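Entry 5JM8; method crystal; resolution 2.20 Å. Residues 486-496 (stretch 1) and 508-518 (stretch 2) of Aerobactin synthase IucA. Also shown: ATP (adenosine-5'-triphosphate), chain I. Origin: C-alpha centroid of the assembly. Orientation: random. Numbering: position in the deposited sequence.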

# COMPACT_ATOMS: atom_id res chain seq x y z
N LEU A 486 15.39 -26.86 -21.41
CA LEU A 486 14.01 -26.88 -20.92
C LEU A 486 13.68 -28.07 -20.02
O LEU A 486 12.69 -28.02 -19.29
N LEU A 487 14.50 -29.11 -20.05
CA LEU A 487 14.28 -30.28 -19.19
C LEU A 487 15.43 -30.50 -18.23
O LEU A 487 15.22 -30.71 -17.03
N VAL A 488 16.66 -30.49 -18.74
CA VAL A 488 17.83 -30.68 -17.90
C VAL A 488 18.07 -29.44 -17.05
O VAL A 488 18.05 -29.51 -15.82
N ASN A 489 18.30 -28.31 -17.71
CA ASN A 489 18.59 -27.07 -17.00
C ASN A 489 17.31 -26.29 -16.70
O ASN A 489 17.21 -25.09 -16.97
N SER A 490 16.32 -26.98 -16.13
CA SER A 490 15.05 -26.35 -15.79
C SER A 490 14.16 -27.30 -15.00
O SER A 490 14.03 -27.19 -13.78
N THR A 491 13.53 -28.23 -15.71
CA THR A 491 12.54 -29.11 -15.13
C THR A 491 13.15 -30.03 -14.08
O THR A 491 12.58 -30.23 -13.02
N PHE A 492 14.32 -30.58 -14.38
CA PHE A 492 14.95 -31.53 -13.46
C PHE A 492 15.48 -30.82 -12.21
O PHE A 492 15.70 -31.46 -11.19
N ALA A 493 15.68 -29.51 -12.29
CA ALA A 493 16.07 -28.74 -11.11
C ALA A 493 14.88 -28.64 -10.16
O ALA A 493 15.05 -28.61 -8.94
N VAL A 494 13.69 -28.60 -10.73
CA VAL A 494 12.46 -28.59 -9.94
C VAL A 494 12.28 -29.93 -9.24
O VAL A 494 12.07 -29.98 -8.03
N THR A 495 12.37 -31.02 -10.00
CA THR A 495 12.18 -32.35 -9.44
C THR A 495 13.29 -32.70 -8.45
O THR A 495 13.04 -33.37 -7.45
N ALA A 496 14.50 -32.23 -8.73
CA ALA A 496 15.65 -32.49 -7.87
C ALA A 496 15.54 -31.77 -6.53
O ALA A 496 15.85 -32.34 -5.49
N ASN A 508 9.95 -40.68 -9.29
CA ASN A 508 8.50 -40.57 -9.31
C ASN A 508 8.04 -39.26 -9.93
O ASN A 508 7.09 -39.24 -10.71
N LEU A 509 8.71 -38.17 -9.59
CA LEU A 509 8.32 -36.86 -10.08
C LEU A 509 8.59 -36.75 -11.58
O LEU A 509 7.83 -36.11 -12.30
N MET A 510 9.67 -37.37 -12.04
CA MET A 510 9.98 -37.38 -13.46
C MET A 510 8.99 -38.26 -14.23
O MET A 510 8.83 -38.11 -15.45
N ALA A 511 8.31 -39.16 -13.53
CA ALA A 511 7.28 -39.99 -14.15
C ALA A 511 6.04 -39.15 -14.44
O ALA A 511 5.39 -39.35 -15.47
N ARG A 512 5.73 -38.22 -13.54
CA ARG A 512 4.61 -37.31 -13.74
C ARG A 512 4.82 -36.44 -14.97
O ARG A 512 3.91 -36.26 -15.78
N VAL A 513 6.02 -35.89 -15.09
CA VAL A 513 6.36 -35.04 -16.21
C VAL A 513 6.21 -35.81 -17.52
O VAL A 513 5.66 -35.28 -18.49
N ARG A 514 6.69 -37.05 -17.54
CA ARG A 514 6.62 -37.89 -18.73
C ARG A 514 5.18 -38.07 -19.18
O ARG A 514 4.87 -37.93 -20.37
N THR A 515 4.31 -38.40 -18.23
CA THR A 515 2.88 -38.58 -18.50
C THR A 515 2.30 -37.37 -19.21
O THR A 515 1.61 -37.50 -20.22
N LEU A 516 2.57 -36.18 -18.67
CA LEU A 516 2.02 -34.96 -19.22
C LEU A 516 2.71 -34.56 -20.52
O LEU A 516 2.07 -34.00 -21.41
N LEU A 517 3.99 -34.87 -20.65
CA LEU A 517 4.72 -34.62 -21.89
C LEU A 517 4.19 -35.52 -23.00
O LEU A 517 4.19 -35.15 -24.18
N ALA A 518 3.72 -36.71 -22.62
CA ALA A 518 3.20 -37.68 -23.58
C ALA A 518 1.80 -37.28 -24.05
O ALA A 518 1.46 -37.45 -25.22

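Two helical segments of one chain pack here, with their N-to-C directions 137° apart and their axes 9.7 Å apart at closest approach. Together they bury 322 Å². No hydrogen bond crosses between them, and the contact is mostly side-chain packing.

Thr 495 has the largest covered area, 71 Å². It points toward the second helix, where the backbones come close: its CA lies 6.0 Å from CA of Leu 509. Its chi1 is p, at 62°. In this rotamer OG1 donates a hydrogen bond to its own helix, to Phe 492 O at 3.1 Å. The hydroxyl has a partner in its own helix. The methyl packs across. CG2 of Thr 495 lies 3.9 Å from CB of Leu 509. The backbone takes part too: Thr 495 O is 3.6 Å from CD1 of Leu 509. Leu 509 points toward the first helix in the m, t rotamer.

Met 510 is next, with 55 Å² covered. Its CA-to-CB bond points sideways, and its side chain takes the m, t, m rotamer. CG passes 4.1 Å from OG1 of Thr 495. The sulfur then sits over one face of the Phe 492 ring. SD is 4.2 Å from the ring centroid and 24° off the ring normal, a sulfur-aromatic contact. The closest ring atom is CE1 of Phe 492, 3.8 Å from SD of Met 510. Phe 492 also starts sideways, with chi1 m, but the end of its side chain comes nearer to the second helix.

Val 513 has the next largest covered area in the second helix, 44 Å². It points toward the first helix with chi1 t. Its CG2 meets CG2 of Thr 491 at 4.1 Å. Thr 491 has chi1 m. Its OG1 donates to Leu 486 O at 2.7 Å, spanning the wider pi-type turn at 486-491, while its methyl packs across.

Further along, Leu 487 and Leu 517 point toward each other's helices. CD2 of Leu 487 lies 4.0 Å from CD1 of Leu 517. Both have the m, t rotamer.

Asn 489 is out of reach of the second helix and serves the bound ATP instead. Its chi1 is t. Its amide pairs with the adenine: ND2 of Asn 489 donates to N1 of ATP at 3.0 Å, and OD1 of Asn 489 accepts from N6 of ATP at 3.3 Å. One side chain thus pairs with both N1 and N6 of the base.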

# COMPACT_ATOMS: atom_id res chain seq x y z
CB LEU A 486 13.05 -26.85 -22.11
CG LEU A 486 11.56 -26.71 -21.80
CD1 LEU A 486 11.28 -25.54 -20.87
CD2 LEU A 486 10.76 -26.57 -23.09
CB LEU A 487 14.05 -31.53 -20.03
CG LEU A 487 12.70 -31.61 -20.74
CD1 LEU A 487 12.73 -32.63 -21.84
CD2 LEU A 487 11.59 -31.93 -19.74
CB VAL A 488 19.10 -30.99 -18.74
CG1 VAL A 488 20.32 -31.14 -17.83
CG2 VAL A 488 18.89 -32.24 -19.57
CB ASN A 489 19.55 -26.20 -17.82
CG ASN A 489 20.11 -25.03 -17.03
OD1 ASN A 489 20.08 -25.04 -15.80
ND2 ASN A 489 20.60 -24.02 -17.73
CB SER A 490 14.31 -25.90 -17.05
OG SER A 490 14.57 -24.54 -17.33
CB THR A 491 11.86 -29.95 -16.21
OG1 THR A 491 11.37 -29.09 -17.25
CG2 THR A 491 10.71 -30.77 -15.63
CB PHE A 492 16.07 -32.30 -14.16
CG PHE A 492 15.59 -33.23 -15.25
CD1 PHE A 492 14.25 -33.59 -15.35
CD2 PHE A 492 16.48 -33.75 -16.18
CE1 PHE A 492 13.82 -34.44 -16.35
CE2 PHE A 492 16.05 -34.60 -17.18
CZ PHE A 492 14.72 -34.94 -17.27
CB ALA A 493 16.55 -27.36 -11.50
CB VAL A 494 11.23 -28.28 -10.83
CG1 VAL A 494 9.93 -28.46 -10.05
CG2 VAL A 494 11.32 -26.88 -11.39
CB THR A 495 12.13 -33.43 -10.55
OG1 THR A 495 13.38 -33.45 -11.26
CG2 THR A 495 11.01 -33.14 -11.53
CB ALA A 496 16.93 -32.08 -8.57
CB ASN A 508 7.94 -40.70 -7.89
CG ASN A 508 8.02 -42.12 -7.35
OD1 ASN A 508 8.21 -43.07 -8.10
ND2 ASN A 508 7.86 -42.25 -6.04
CB LEU A 509 9.06 -35.76 -9.32
CG LEU A 509 8.74 -35.69 -7.82
CD1 LEU A 509 9.68 -34.73 -7.10
CD2 LEU A 509 7.28 -35.30 -7.59
CB MET A 510 11.41 -37.87 -13.70
CG MET A 510 12.48 -36.86 -13.32
SD MET A 510 14.16 -37.31 -13.84
CE MET A 510 14.55 -38.61 -12.67
CB ALA A 511 6.93 -41.17 -13.26
CB ARG A 512 4.41 -36.40 -12.52
CG ARG A 512 3.80 -37.10 -11.33
CD ARG A 512 3.26 -36.10 -10.32
NE ARG A 512 2.44 -36.76 -9.31
CZ ARG A 512 1.11 -36.86 -9.35
NH1 ARG A 512 0.42 -36.33 -10.35
NH2 ARG A 512 0.46 -37.49 -8.38
CB VAL A 513 7.80 -34.51 -16.09
CG1 VAL A 513 8.16 -33.65 -17.29
CG2 VAL A 513 7.96 -33.72 -14.80
CB ARG A 514 7.27 -39.24 -18.47
CG ARG A 514 7.27 -40.17 -19.68
CD ARG A 514 7.86 -41.53 -19.33
NE ARG A 514 7.18 -42.14 -18.19
CZ ARG A 514 7.66 -43.16 -17.49
NH1 ARG A 514 8.83 -43.70 -17.80
NH2 ARG A 514 6.96 -43.64 -16.47
CB THR A 515 2.08 -38.82 -17.20
OG1 THR A 515 2.59 -39.97 -16.52
CG2 THR A 515 0.60 -39.02 -17.50
CB LEU A 516 2.13 -33.83 -18.19
CG LEU A 516 1.37 -34.10 -16.88
CD1 LEU A 516 1.60 -32.99 -15.88
CD2 LEU A 516 -0.12 -34.29 -17.15
CB LEU A 517 6.22 -34.85 -21.72
CG LEU A 517 7.04 -33.81 -20.94
CD1 LEU A 517 8.48 -34.25 -20.80
CD2 LEU A 517 6.97 -32.44 -21.59
CB ALA A 518 3.19 -39.07 -22.98
PG ATP I . 18.75 -11.57 -19.43
O1G ATP I . 18.73 -10.30 -18.62
O2G ATP I . 17.79 -12.62 -18.93
O3G ATP I . 18.67 -11.35 -20.92
PB ATP I . 21.25 -12.85 -20.18
O1B ATP I . 22.64 -12.53 -19.69
O2B ATP I . 20.86 -12.49 -21.60
O3B ATP I . 20.20 -12.23 -19.12
PA ATP I . 21.96 -15.61 -20.40
O1A ATP I . 22.80 -15.13 -21.56
O2A ATP I . 21.11 -16.85 -20.55
O3A ATP I . 20.98 -14.42 -19.95
O5' ATP I . 22.89 -15.83 -19.10
C5' ATP I . 22.25 -16.26 -17.90
C4' ATP I . 22.96 -15.72 -16.67
O4' ATP I . 22.30 -16.25 -15.51
C3' ATP I . 24.42 -16.13 -16.59
O3' ATP I . 25.23 -14.98 -16.32
C2' ATP I . 24.51 -17.13 -15.45
O2' ATP I . 25.65 -16.91 -14.62
C1' ATP I . 23.23 -16.92 -14.66
N9 ATP I . 22.64 -18.20 -14.21
C8 ATP I . 22.42 -18.52 -12.92
N7 ATP I . 21.87 -19.76 -12.82
C5 ATP I . 21.73 -20.24 -14.07
C6 ATP I . 21.21 -21.49 -14.66
N6 ATP I . 20.73 -22.47 -13.86
N1 ATP I . 21.24 -21.60 -16.01
C2 ATP I . 21.72 -20.62 -16.80
N3 ATP I . 22.20 -19.46 -16.32
C4 ATP I . 22.24 -19.21 -14.98